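Side-chain contact in serpin B3 (Homo sapiens, PDB 4ZK3), which belongs to the serpin family and, as squamous cell carcinoma antigen 1, probably acts as a protease inhibitor: residues D14-F19 with L382-F387. Residues are numbered along the deposited sequence; the frame is centred on the assembly and turned at random.
Sequences DLFQQF and LFYGRF
Phe-16 on helix 4-19 meets Tyr-384 and Arg-386, two residues on the same side of strand 380-387 with Gly-385 between them, and between these two segments it is the one helix residue that makes the contact. The aromatic part is an offset edge-to-face pair: Tyr-384 turns a ring edge toward the face of Phe-16, with centroids 5.5 Å apart and planes at 84°. The touching edge is the CD1–CE1 side of the tyrosine, not its hydroxyl; CE1 of Tyr-384 comes to 3.6 Å from CD1 of Phe-16 and 3.8 Å from its CE1. Both rings are swung anti to their own backbone N (chi1 -174° in Phe-16, -171° in Tyr-384), which brings them together although the nearest CA atoms, of Phe-16 and Gly-385, are 8.6 Å apart.

The aliphatic contact is longer. Arg-386 brings CB to the edge of the Phe-16 ring, 4.4 Å from CE1; its chain runs straight as far as CD, then bends about the CG–CD bond, and the guanidinium lies obliquely to CZ of Phe-16. Ile-27 and Tyr-29 of strand 27-29, together with Leu-370 of strand 369-375, also pack on Phe-16.

No hydrogen bond joins the two segments. Across them the N-terminal helix of this serpin meets the C-terminal strand through apolar contacts, with Phe-16 in surroundings shared with strands 27-29 and 369-375, while the guanidinium of Arg-386 finds polar partners outside both segments: a salt bridge from NH1 to Glu-258 and a hydrogen bond from NH2 to the carbonyl O of Asn-25.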
# COMPACT_ATOMS: atom_id res chain seq x y z
N ASP A 14 7.33 7.96 5.09
CA ASP A 14 7.83 9.03 4.27
C ASP A 14 6.74 9.34 3.26
O ASP A 14 6.52 10.52 2.90
CB ASP A 14 9.12 8.72 3.54
CG ASP A 14 10.27 8.39 4.48
OD1 ASP A 14 10.19 8.59 5.71
OD2 ASP A 14 11.26 7.87 3.94
N LEU A 15 6.02 8.31 2.80
CA LEU A 15 4.93 8.59 1.85
C LEU A 15 3.82 9.35 2.50
O LEU A 15 3.28 10.29 1.90
CB LEU A 15 4.34 7.33 1.20
CG LEU A 15 5.25 6.67 0.17
CD1 LEU A 15 4.73 5.26 -0.14
CD2 LEU A 15 5.47 7.39 -1.11
N PHE A 16 3.44 8.90 3.68
CA PHE A 16 2.30 9.44 4.38
C PHE A 16 2.40 10.96 4.58
O PHE A 16 1.43 11.67 4.38
CB PHE A 16 2.13 8.73 5.72
CG PHE A 16 0.89 9.14 6.44
CD1 PHE A 16 -0.32 8.62 6.09
CD2 PHE A 16 0.93 10.11 7.42
CE1 PHE A 16 -1.47 9.01 6.74
CE2 PHE A 16 -0.21 10.51 8.08
CZ PHE A 16 -1.42 9.98 7.72
N GLN A 17 3.59 11.43 4.98
CA GLN A 17 3.86 12.89 5.19
C GLN A 17 3.66 13.70 3.91
O GLN A 17 3.09 14.76 3.94
CB GLN A 17 5.27 13.09 5.77
CG GLN A 17 5.59 12.30 7.05
CD GLN A 17 4.87 12.72 8.35
OE1 GLN A 17 5.45 12.65 9.44
NE2 GLN A 17 3.62 13.11 8.25
N GLN A 18 4.00 13.16 2.76
CA GLN A 18 3.66 13.81 1.50
C GLN A 18 2.18 13.82 1.20
O GLN A 18 1.61 14.87 0.82
CB GLN A 18 4.45 13.19 0.32
CG GLN A 18 5.97 13.31 0.53
CD GLN A 18 6.38 14.79 0.66
OE1 GLN A 18 5.97 15.65 -0.15
NE2 GLN A 18 7.10 15.09 1.73
N PHE A 19 1.53 12.67 1.43
CA PHE A 19 0.13 12.50 1.15
C PHE A 19 -0.73 13.43 2.00
O PHE A 19 -1.78 13.89 1.55
CB PHE A 19 -0.33 11.05 1.37
CG PHE A 19 0.25 10.07 0.41
CD1 PHE A 19 0.76 10.46 -0.80
CD2 PHE A 19 0.25 8.72 0.73
CE1 PHE A 19 1.31 9.54 -1.65
CE2 PHE A 19 0.77 7.80 -0.14
CZ PHE A 19 1.31 8.21 -1.34
N LEU A 382 0.98 -4.12 4.66
CA LEU A 382 0.57 -4.24 3.25
C LEU A 382 -0.23 -3.03 2.76
O LEU A 382 -0.16 -2.68 1.56
CB LEU A 382 -0.28 -5.50 3.08
CG LEU A 382 0.41 -6.82 3.49
CD1 LEU A 382 -0.54 -7.99 3.44
CD2 LEU A 382 1.68 -7.14 2.78
N PHE A 383 -1.03 -2.45 3.67
CA PHE A 383 -1.92 -1.35 3.35
C PHE A 383 -1.98 -0.46 4.57
O PHE A 383 -1.94 -0.95 5.73
CB PHE A 383 -3.38 -1.80 3.07
CG PHE A 383 -3.56 -2.81 1.92
CD1 PHE A 383 -3.74 -2.40 0.60
CD2 PHE A 383 -3.58 -4.19 2.23
CE1 PHE A 383 -3.95 -3.36 -0.41
CE2 PHE A 383 -3.72 -5.14 1.23
CZ PHE A 383 -3.92 -4.73 -0.10
N TYR A 384 -2.10 0.86 4.30
CA TYR A 384 -2.08 1.87 5.38
C TYR A 384 -3.00 3.01 5.00
O TYR A 384 -3.08 3.38 3.84
CB TYR A 384 -0.65 2.41 5.61
CG TYR A 384 -0.49 3.29 6.82
CD1 TYR A 384 -0.71 4.65 6.75
CD2 TYR A 384 -0.15 2.75 8.06
CE1 TYR A 384 -0.55 5.45 7.85
CE2 TYR A 384 -0.02 3.54 9.19
CZ TYR A 384 -0.27 4.88 9.09
OH TYR A 384 -0.10 5.69 10.19
N GLY A 385 -3.67 3.57 5.99
CA GLY A 385 -4.68 4.55 5.72
C GLY A 385 -5.11 5.43 6.84
O GLY A 385 -4.80 5.19 8.02
N ARG A 386 -5.80 6.50 6.46
CA ARG A 386 -6.44 7.39 7.41
C ARG A 386 -7.88 7.59 6.96
O ARG A 386 -8.15 7.88 5.76
CB ARG A 386 -5.79 8.77 7.43
CG ARG A 386 -6.64 9.77 8.25
CD ARG A 386 -6.03 11.12 8.28
NE ARG A 386 -6.25 11.82 7.06
CZ ARG A 386 -5.51 12.84 6.60
NH1 ARG A 386 -4.43 13.28 7.21
NH2 ARG A 386 -5.88 13.42 5.47
N PHE A 387 -8.79 7.32 7.88
CA PHE A 387 -10.22 7.58 7.67
C PHE A 387 -10.64 8.83 8.41
O PHE A 387 -10.74 8.81 9.62
CB PHE A 387 -11.04 6.44 8.24
CG PHE A 387 -12.50 6.50 7.85
CD1 PHE A 387 -12.88 6.31 6.52
CD2 PHE A 387 -13.48 6.79 8.81
CE1 PHE A 387 -14.22 6.37 6.17
CE2 PHE A 387 -14.82 6.82 8.46
CZ PHE A 387 -15.19 6.61 7.14